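Local coordinates for protein single-stranded-DNA-specific exonuclease RecJ (Thermus thermophilus, PDB 2ZXR) that degrades single-stranded DNA from the 5' end toward the 3' end as a divalent-metal-dependent exonuclease, with no detectable activity on single-stranded RNA, at residues 535-540 with 646-651; 540-545 with 598-603; 8-13 with 427-432. One frame throughout, in Å; residues are numbered along the deposited sequence.

Contact 1 of 3, residues 535-540 with 646-651; sequences GGIAPF and FSEALL
Ser-647 and Phe-540 meet through two first torsions: chi1 of -70° sets the serine OG beside its own backbone N, and chi1 of 71° holds the phenylalanine CG in the crowded position between N and the carbonyl carbon. The serine hydroxyl thereby lies over one face of the aromatic ring and also accepts the amide of the same phenylalanine, Phe-540 N to Ser-647 OG being 3.0 Å long and nearly straight at 171°. Ala-541 N bonds to this oxygen as well, and the hydroxyl pairs with Pro-643 O one turn back along the helix. Three bonds grip one buried oxygen, which fixes the rotation of the serine and ties down two successive amides, the last of the loop and the first of strand 541-543.

Packing extends the contact along the helix. Ser-647 CB approaches the ring at Phe-540 CE2, 3.7 Å away, while Leu-650 CD2 reaches Phe-540 CZ at 3.8 Å, its side chain crossing that of the phenylalanine at about a right angle. Leu-651 CD2 adds a second methyl, 3.7 Å from Phe-540 CE2. Further back in the loop, Ile-537 presses on the helix backbone, with its CG1 3.7 Å from Glu-648 N, and its CG2 rests on the extended glutamate chain, 4.0 Å from Glu-648 CG. The carboxylate takes its firmer partner elsewhere, OE2 accepting Leu-12 N, whereas OE1 is linked weakly through a water to Gly-536 N.

A loop without regular structure is thus laid against helix 643-655 by one multiply bonded hydroxyl, a row of apolar branches and a backbone bond between Ile-537 and Gly-644. Side-chain capture of backbone amides by a helical serine here fastens the start of strand 541-543, at the edge of the parallel alpha/beta sheet in the C-terminal domain.

Contact 2 of 3, residues 540-545 with 598-603; sequences FAYPLP and GRRVEV
Arg-600 lays its guanidinium almost flat on the ring of Tyr-542, the two planes only 19° apart, in a cation-pi stack. Arg-600 CZ stands 3.8 Å from the Tyr-542 ring centroid and 12° off the ring normal, while Arg-600 NE is displaced toward the rim, 3.4 Å from Tyr-542 CE1. The arginine reaches this place by a bend at chi2 (-63°), which turns CD back toward the tyrosine; the two side chains as wholes cross at about a right angle. Val-601 O lies at the edge of the same ring, near its plane.

Glu-602 shares this face of the sheet. Its OE2 sits 4.0 Å from Leu-544 CD1 and equally near the other methyl, and its OE1 forms a salt bridge with Arg-552. The other face is apolar: Ala-541 CB meets Val-603 CG2 at 4.1 Å.

Beneath these side chains the strands run parallel, joined by four backbone bonds that zigzag from one strand to the other, beginning with Val-601 N to Phe-540 O (2.8 Å) and ending with Leu-544 N to Val-603 O.

Strand 541-543 is outermost in a five-stranded parallel sheet, and strand 601-603 lies between it and strand 587-588, where Val-601 and Val-603 pack on Trp-588. Leu-544 is followed by Pro-545 at the N-cap of helix 546-554 and touches Ala-549 of that helix, and Tyr-542 packs on Pro-643 at the start of helix 643-655.

Contact 3 of 3, residues 8-13 with 427-432; sequences RVLSLP and EVALLD
Arg-8 and Leu-430 carry the backbone part of this short pairing, in which strand 5-9, outermost in the large mixed sheet, runs parallel to strand 426-433. Arg-8 N donates to Val-428 O at 3.0 Å, and its own carbonyl takes Leu-430 N, Leu-430 N to Arg-8 O measuring 2.8 Å. Leu-10 N then closes on Leu-430 O, also at 2.8 Å, with a nearly linear N-H...O angle of 178°. A weaker C-H...O contact from Val-9 CA supports the same Leu-430 oxygen, and Leu-10 CG lies close beside it, 3.2 Å away.

The charged part lies on the face that bears Arg-8 and Ala-429. Chi3 of -57° bends the arginine so that NE turns to Glu-427 OE1, 3.3 Å away, in a salt bridge whose hydrogen bond is weak. The oxygen comes in at the edge of the guanidinium, but the carboxylate plane is turned 59° from it. The stronger partner of the arginine lies outside, Glu-534, in a salt bridge with NH2.

Apolar contacts gather round Leu-10: CD2 lies 3.9 Å from Ala-429 CB, and CD1 faces Leu-431 CD2 at 4.3 Å. On the opposite face of the pairing, Leu-430 packs on Trp-7 and Val-9 on Leu-533.

The chemistry implies that directional backbone bonds set the register of strands distant in sequence, whereas the bridge to Glu-427, long and bent, probably contributes less; with two acidic neighbours, the arginine charge is likely to be well balanced.

How the contacts relate
Each contact is partly buried, yet their chemistry follows their place in the fold. Contact 3, its centre about 14 Å from the chain centre, joins an outermost strand to its neighbour in the large mixed sheet; contact 2, about 36 Å out, does the same in the C-terminal parallel sheet. Both rely on regular backbone bonds, but contact 2 adds a flat cation-pi stack and contact 3 an edge-on salt bridge. Contact 1, loop on helix, relies mainly on side chains, among them a serine hydroxyl that receives backbone amides. It shares Phe-540 with contact 2, and Phe-646 CG packs 3.6 Å from Pro-543 CG. Through Glu-648 helix 643-655 also reaches 8-13, whereas contacts 2 and 3 do not touch.

Contact 1 of 3, residues 535-540 with 646-651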
loop_
_atom_site.group_PDB
_atom_site.type_symbol
_atom_site.label_atom_id
_atom_site.label_comp_id
_atom_site.label_asym_id
_atom_site.label_seq_id
_atom_site.Cartn_x
_atom_site.Cartn_y
_atom_site.Cartn_z
ATOM N N GLY A 535 -1.881 -17.195 9.153
ATOM C CA GLY A 535 -3.280 -17.076 8.807
ATOM C C GLY A 535 -4.155 -18.201 9.304
ATOM O O GLY A 535 -3.672 -19.196 9.829
ATOM N N GLY A 536 -5.459 -18.045 9.123
ATOM C CA GLY A 536 -6.381 -19.073 9.560
ATOM C C GLY A 536 -6.904 -18.766 10.941
ATOM O O GLY A 536 -6.553 -17.744 11.521
ATOM N N ILE A 537 -7.738 -19.651 11.474
ATOM C CA ILE A 537 -8.318 -19.459 12.800
ATOM C C ILE A 537 -7.714 -20.488 13.774
ATOM O O ILE A 537 -6.848 -21.289 13.387
ATOM C CB ILE A 537 -9.834 -19.677 12.730
ATOM C CG1 ILE A 537 -10.101 -21.095 12.205
ATOM C CG2 ILE A 537 -10.488 -18.626 11.811
ATOM C CD1 ILE A 537 -11.536 -21.451 12.132
ATOM N N ALA A 538 -8.162 -20.463 15.027
ATOM C CA ALA A 538 -7.685 -21.429 16.022
ATOM C C ALA A 538 -8.027 -22.769 15.366
ATOM O O ALA A 538 -9.187 -23.038 15.091
ATOM C CB ALA A 538 -8.451 -21.264 17.347
ATOM N N PRO A 539 -7.020 -23.619 15.117
ATOM C CA PRO A 539 -7.265 -24.913 14.467
ATOM C C PRO A 539 -8.057 -25.951 15.249
ATOM O O PRO A 539 -7.991 -25.989 16.464
ATOM C CB PRO A 539 -5.856 -25.392 14.112
ATOM C CG PRO A 539 -5.020 -24.843 15.217
ATOM C CD PRO A 539 -5.609 -23.483 15.546
ATOM N N PHE A 540 -8.837 -26.764 14.531
ATOM C CA PHE A 540 -9.611 -27.847 15.131
ATOM C C PHE A 540 -9.558 -29.045 14.166
ATOM O O PHE A 540 -9.731 -30.195 14.574
ATOM C CB PHE A 540 -11.072 -27.418 15.424
ATOM C CG PHE A 540 -11.930 -27.250 14.192
ATOM C CD1 PHE A 540 -12.542 -28.350 13.596
ATOM C CD2 PHE A 540 -12.079 -25.986 13.594
ATOM C CE1 PHE A 540 -13.292 -28.197 12.409
ATOM C CE2 PHE A 540 -12.818 -25.818 12.423
ATOM C CZ PHE A 540 -13.432 -26.922 11.821
ATOM N N PHE A 646 -7.050 -24.544 6.880
ATOM C CA PHE A 646 -7.948 -25.641 6.539
ATOM C C PHE A 646 -9.173 -25.540 7.434
ATOM O O PHE A 646 -10.307 -25.662 6.965
ATOM C CB PHE A 646 -7.258 -26.967 6.785
ATOM C CG PHE A 646 -8.084 -28.132 6.406
ATOM C CD1 PHE A 646 -8.278 -28.449 5.069
ATOM C CD2 PHE A 646 -8.701 -28.905 7.382
ATOM C CE1 PHE A 646 -9.069 -29.509 4.716
ATOM C CE2 PHE A 646 -9.493 -29.971 7.023
ATOM C CZ PHE A 646 -9.675 -30.272 5.695
ATOM N N SER A 647 -8.927 -25.313 8.731
ATOM C CA SER A 647 -10.014 -25.179 9.695
ATOM C C SER A 647 -10.885 -23.987 9.315
ATOM O O SER A 647 -12.103 -24.063 9.354
ATOM C CB SER A 647 -9.470 -24.948 11.119
ATOM O OG SER A 647 -8.840 -26.105 11.652
ATOM N N GLU A 648 -10.251 -22.881 8.949
ATOM C CA GLU A 648 -11.011 -21.692 8.603
ATOM C C GLU A 648 -11.851 -21.958 7.372
ATOM O O GLU A 648 -13.045 -21.607 7.311
ATOM C CB GLU A 648 -10.067 -20.511 8.340
ATOM C CG GLU A 648 -10.796 -19.280 7.863
ATOM C CD GLU A 648 -9.857 -18.131 7.567
ATOM O OE1 GLU A 648 -8.817 -18.349 6.898
ATOM O OE2 GLU A 648 -10.178 -17.011 8.004
ATOM N N ALA A 649 -11.206 -22.576 6.388
ATOM C CA ALA A 649 -11.841 -22.896 5.126
ATOM C C ALA A 649 -13.007 -23.859 5.319
ATOM O O ALA A 649 -14.010 -23.802 4.592
ATOM C CB ALA A 649 -10.818 -23.506 4.181
ATOM N N LEU A 650 -12.860 -24.759 6.288
ATOM C CA LEU A 650 -13.906 -25.735 6.552
ATOM C C LEU A 650 -15.132 -25.012 7.091
ATOM O O LEU A 650 -16.254 -25.326 6.704
ATOM C CB LEU A 650 -13.406 -26.805 7.533
ATOM C CG LEU A 650 -14.418 -27.904 7.894
ATOM C CD1 LEU A 650 -15.073 -28.471 6.638
ATOM C CD2 LEU A 650 -13.710 -28.998 8.661
ATOM N N LEU A 651 -14.928 -24.035 7.973
ATOM C CA LEU A 651 -16.067 -23.273 8.491
ATOM C C LEU A 651 -16.811 -22.578 7.337
ATOM O O LEU A 651 -18.044 -22.580 7.285
ATOM C CB LEU A 651 -15.606 -22.220 9.490
ATOM C CG LEU A 651 -14.901 -22.747 10.744
ATOM C CD1 LEU A 651 -14.683 -21.561 11.701
ATOM C CD2 LEU A 651 -15.754 -23.824 11.430
HETATM O O HOH W 1 -6.261 -16.026 7.272
#

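Contact 2 of 3, residues 540-545 with 598-603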
loop_
_atom_site.group_PDB
_atom_site.type_symbol
_atom_site.label_atom_id
_atom_site.label_comp_id
_atom_site.label_asym_id
_atom_site.label_seq_id
_atom_site.Cartn_x
_atom_site.Cartn_y
_atom_site.Cartn_z
ATOM N N PHE A 540 -8.837 -26.764 14.531
ATOM C CA PHE A 540 -9.611 -27.847 15.131
ATOM C C PHE A 540 -9.558 -29.045 14.166
ATOM O O PHE A 540 -9.731 -30.195 14.574
ATOM C CB PHE A 540 -11.072 -27.418 15.424
ATOM C CG PHE A 540 -11.930 -27.250 14.192
ATOM C CD1 PHE A 540 -12.542 -28.350 13.596
ATOM C CD2 PHE A 540 -12.079 -25.986 13.594
ATOM C CE1 PHE A 540 -13.292 -28.197 12.409
ATOM C CE2 PHE A 540 -12.818 -25.818 12.423
ATOM C CZ PHE A 540 -13.432 -26.922 11.821
ATOM N N ALA A 541 -9.283 -28.779 12.892
ATOM C CA ALA A 541 -9.184 -29.838 11.893
ATOM C C ALA A 541 -7.743 -29.871 11.346
ATOM O O ALA A 541 -7.222 -28.863 10.835
ATOM C CB ALA A 541 -10.192 -29.596 10.785
ATOM N N TYR A 542 -7.116 -31.041 11.463
ATOM C CA TYR A 542 -5.735 -31.254 11.066
ATOM C C TYR A 542 -5.563 -32.182 9.892
ATOM O O TYR A 542 -5.764 -33.392 10.022
ATOM C CB TYR A 542 -4.946 -31.799 12.251
ATOM C CG TYR A 542 -4.901 -30.816 13.399
ATOM C CD1 TYR A 542 -6.041 -30.538 14.152
ATOM C CD2 TYR A 542 -3.720 -30.125 13.701
ATOM C CE1 TYR A 542 -6.007 -29.601 15.180
ATOM C CE2 TYR A 542 -3.680 -29.182 14.721
ATOM C CZ TYR A 542 -4.818 -28.930 15.451
ATOM O OH TYR A 542 -4.761 -27.991 16.449
ATOM N N PRO A 543 -5.177 -31.629 8.729
ATOM C CA PRO A 543 -4.976 -32.420 7.510
ATOM C C PRO A 543 -3.984 -33.543 7.720
ATOM O O PRO A 543 -2.913 -33.336 8.306
ATOM C CB PRO A 543 -4.443 -31.396 6.493
ATOM C CG PRO A 543 -5.099 -30.129 6.922
ATOM C CD PRO A 543 -5.014 -30.190 8.453
ATOM N N LEU A 544 -4.347 -34.713 7.207
ATOM C CA LEU A 544 -3.512 -35.904 7.265
ATOM C C LEU A 544 -3.624 -36.532 5.874
ATOM O O LEU A 544 -4.719 -36.612 5.321
ATOM C CB LEU A 544 -4.051 -36.877 8.308
ATOM C CG LEU A 544 -3.323 -38.197 8.545
ATOM C CD1 LEU A 544 -2.004 -37.950 9.261
ATOM C CD2 LEU A 544 -4.202 -39.103 9.408
ATOM N N PRO A 545 -2.492 -36.957 5.288
ATOM C CA PRO A 545 -2.463 -37.583 3.964
ATOM C C PRO A 545 -3.377 -38.819 3.941
ATOM O O PRO A 545 -3.447 -39.553 4.927
ATOM C CB PRO A 545 -0.994 -37.954 3.788
ATOM C CG PRO A 545 -0.286 -36.875 4.578
ATOM C CD PRO A 545 -1.132 -36.795 5.829
ATOM N N GLY A 598 -15.787 -28.194 18.604
ATOM C CA GLY A 598 -15.439 -28.724 19.913
ATOM C C GLY A 598 -15.043 -30.176 19.666
ATOM O O GLY A 598 -15.484 -31.106 20.348
ATOM N N ARG A 599 -14.178 -30.352 18.675
ATOM C CA ARG A 599 -13.732 -31.662 18.230
ATOM C C ARG A 599 -12.248 -31.954 18.339
ATOM O O ARG A 599 -11.822 -32.764 19.165
ATOM C CB ARG A 599 -14.136 -31.846 16.757
ATOM C CG ARG A 599 -15.592 -32.174 16.532
ATOM C CD ARG A 599 -15.816 -33.677 16.634
ATOM N NE ARG A 599 -15.245 -34.234 17.856
ATOM C CZ ARG A 599 -14.907 -35.514 18.002
ATOM N NH1 ARG A 599 -15.091 -36.360 16.997
ATOM N NH2 ARG A 599 -14.385 -35.947 19.151
ATOM N N ARG A 600 -11.478 -31.292 17.489
ATOM C CA ARG A 600 -10.034 -31.496 17.379
ATOM C C ARG A 600 -9.916 -32.863 16.723
ATOM O O ARG A 600 -9.926 -33.919 17.381
ATOM C CB ARG A 600 -9.330 -31.488 18.725
ATOM C CG ARG A 600 -7.841 -31.081 18.624
ATOM C CD ARG A 600 -6.997 -32.065 17.797
ATOM N NE ARG A 600 -5.564 -31.728 17.795
ATOM C CZ ARG A 600 -4.604 -32.470 17.231
ATOM N NH1 ARG A 600 -3.339 -32.075 17.281
ATOM N NH2 ARG A 600 -4.897 -33.607 16.616
ATOM N N VAL A 601 -9.832 -32.829 15.401
ATOM C CA VAL A 601 -9.775 -34.052 14.622
ATOM C C VAL A 601 -8.726 -34.013 13.529
ATOM O O VAL A 601 -8.182 -32.951 13.199
ATOM C CB VAL A 601 -11.152 -34.322 13.980
ATOM C CG1 VAL A 601 -12.189 -34.539 15.064
ATOM C CG2 VAL A 601 -11.565 -33.126 13.093
ATOM N N GLU A 602 -8.445 -35.189 12.972
ATOM C CA GLU A 602 -7.479 -35.302 11.884
ATOM C C GLU A 602 -8.324 -35.617 10.674
ATOM O O GLU A 602 -9.202 -36.489 10.719
ATOM C CB GLU A 602 -6.475 -36.405 12.173
ATOM C CG GLU A 602 -5.594 -36.024 13.330
ATOM C CD GLU A 602 -4.527 -37.043 13.577
ATOM O OE1 GLU A 602 -4.674 -37.805 14.553
ATOM O OE2 GLU A 602 -3.554 -37.093 12.794
ATOM N N VAL A 603 -8.078 -34.880 9.599
ATOM C CA VAL A 603 -8.886 -35.040 8.421
ATOM C C VAL A 603 -8.107 -35.378 7.182
ATOM O O VAL A 603 -7.088 -34.765 6.877
ATOM C CB VAL A 603 -9.706 -33.758 8.171
ATOM C CG1 VAL A 603 -10.620 -33.932 6.967
ATOM C CG2 VAL A 603 -10.485 -33.406 9.432
HETATM O O HOH W 2 -2.950 -34.604 11.188
#

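Contact 3 of 3, residues 8-13 with 427-432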
loop_
_atom_site.group_PDB
_atom_site.type_symbol
_atom_site.label_atom_id
_atom_site.label_comp_id
_atom_site.label_asym_id
_atom_site.label_seq_id
_atom_site.Cartn_x
_atom_site.Cartn_y
_atom_site.Cartn_z
ATOM N N ARG A 8 1.413 -13.647 5.192
ATOM C CA ARG A 8 0.170 -13.873 5.902
ATOM C C ARG A 8 -1.021 -13.838 4.939
ATOM O O ARG A 8 -1.065 -13.017 4.005
ATOM C CB ARG A 8 -0.036 -12.809 6.977
ATOM C CG ARG A 8 -1.459 -12.806 7.534
ATOM C CD ARG A 8 -1.638 -11.795 8.652
ATOM N NE ARG A 8 -0.702 -12.029 9.753
ATOM C CZ ARG A 8 -0.818 -13.004 10.655
ATOM N NH1 ARG A 8 -1.842 -13.849 10.595
ATOM N NH2 ARG A 8 0.093 -13.139 11.618
ATOM N N VAL A 9 -1.986 -14.720 5.175
ATOM C CA VAL A 9 -3.179 -14.767 4.344
ATOM C C VAL A 9 -4.301 -14.039 5.056
ATOM O O VAL A 9 -4.638 -14.366 6.201
ATOM C CB VAL A 9 -3.621 -16.218 4.073
ATOM C CG1 VAL A 9 -4.850 -16.223 3.192
ATOM C CG2 VAL A 9 -2.500 -16.987 3.401
ATOM N N LEU A 10 -4.882 -13.046 4.403
ATOM C CA LEU A 10 -5.972 -12.303 5.013
ATOM C C LEU A 10 -7.134 -13.242 5.391
ATOM O O LEU A 10 -7.449 -14.195 4.676
ATOM C CB LEU A 10 -6.466 -11.195 4.066
ATOM C CG LEU A 10 -5.410 -10.198 3.541
ATOM C CD1 LEU A 10 -6.128 -8.939 2.997
ATOM C CD2 LEU A 10 -4.437 -9.804 4.658
ATOM N N SER A 11 -7.776 -12.947 6.514
ATOM C CA SER A 11 -8.867 -13.759 7.029
ATOM C C SER A 11 -10.086 -13.802 6.122
ATOM O O SER A 11 -10.327 -12.867 5.350
ATOM C CB SER A 11 -9.302 -13.194 8.374
ATOM O OG SER A 11 -9.956 -11.947 8.156
ATOM N N LEU A 12 -10.867 -14.878 6.204
ATOM C CA LEU A 12 -12.090 -14.935 5.404
ATOM C C LEU A 12 -13.139 -14.181 6.213
ATOM O O LEU A 12 -13.229 -14.322 7.453
ATOM C CB LEU A 12 -12.567 -16.374 5.154
ATOM C CG LEU A 12 -11.608 -17.296 4.395
ATOM C CD1 LEU A 12 -12.283 -18.648 4.135
ATOM C CD2 LEU A 12 -11.176 -16.648 3.103
ATOM N N PRO A 13 -13.932 -13.339 5.539
ATOM C CA PRO A 13 -14.952 -12.604 6.296
ATOM C C PRO A 13 -16.156 -13.498 6.555
ATOM O O PRO A 13 -16.242 -14.610 6.017
ATOM C CB PRO A 13 -15.296 -11.441 5.363
ATOM C CG PRO A 13 -15.190 -12.075 4.012
ATOM C CD PRO A 13 -13.939 -12.957 4.115
ATOM N N GLU A 427 6.059 -7.801 6.564
ATOM C CA GLU A 427 4.933 -8.684 6.286
ATOM C C GLU A 427 4.474 -8.505 4.836
ATOM O O GLU A 427 4.549 -7.407 4.294
ATOM C CB GLU A 427 3.747 -8.393 7.201
ATOM C CG GLU A 427 2.455 -8.999 6.633
ATOM C CD GLU A 427 1.250 -8.892 7.548
ATOM O OE1 GLU A 427 1.246 -9.565 8.610
ATOM O OE2 GLU A 427 0.304 -8.142 7.200
ATOM N N VAL A 428 4.056 -9.599 4.209
ATOM C CA VAL A 428 3.510 -9.568 2.853
ATOM C C VAL A 428 2.089 -10.073 3.078
ATOM O O VAL A 428 1.894 -11.203 3.525
ATOM C CB VAL A 428 4.226 -10.526 1.887
ATOM C CG1 VAL A 428 3.553 -10.462 0.523
ATOM C CG2 VAL A 428 5.699 -10.149 1.755
ATOM N N ALA A 429 1.109 -9.223 2.817
ATOM C CA ALA A 429 -0.293 -9.569 3.010
ATOM C C ALA A 429 -0.882 -10.157 1.721
ATOM O O ALA A 429 -0.882 -9.525 0.669
ATOM C CB ALA A 429 -1.082 -8.321 3.449
ATOM N N LEU A 430 -1.376 -11.383 1.813
ATOM C CA LEU A 430 -1.939 -12.058 0.652
ATOM C C LEU A 430 -3.448 -12.043 0.752
ATOM O O LEU A 430 -4.008 -12.418 1.783
ATOM C CB LEU A 430 -1.438 -13.497 0.574
ATOM C CG LEU A 430 -0.043 -13.827 0.043
ATOM C CD1 LEU A 430 0.365 -12.832 -1.030
ATOM C CD2 LEU A 430 0.943 -13.811 1.169
ATOM N N LEU A 431 -4.093 -11.603 -0.317
ATOM C CA LEU A 431 -5.542 -11.510 -0.380
ATOM C C LEU A 431 -6.167 -12.894 -0.458
ATOM O O LEU A 431 -7.084 -13.212 0.290
ATOM C CB LEU A 431 -5.977 -10.720 -1.622
ATOM C CG LEU A 431 -7.260 -9.883 -1.684
ATOM C CD1 LEU A 431 -7.947 -10.164 -3.027
ATOM C CD2 LEU A 431 -8.170 -10.151 -0.537
ATOM N N ASP A 432 -5.646 -13.726 -1.343
ATOM C CA ASP A 432 -6.222 -15.050 -1.521
ATOM C C ASP A 432 -5.387 -15.817 -2.528
ATOM O O ASP A 432 -4.437 -15.278 -3.095
ATOM C CB ASP A 432 -7.641 -14.878 -2.067
ATOM C CG ASP A 432 -8.373 -16.190 -2.253
ATOM O OD1 ASP A 432 -9.320 -16.212 -3.075
ATOM O OD2 ASP A 432 -8.023 -17.188 -1.585
HETATM O O HOH W 3 -8.292 -14.484 2.315
#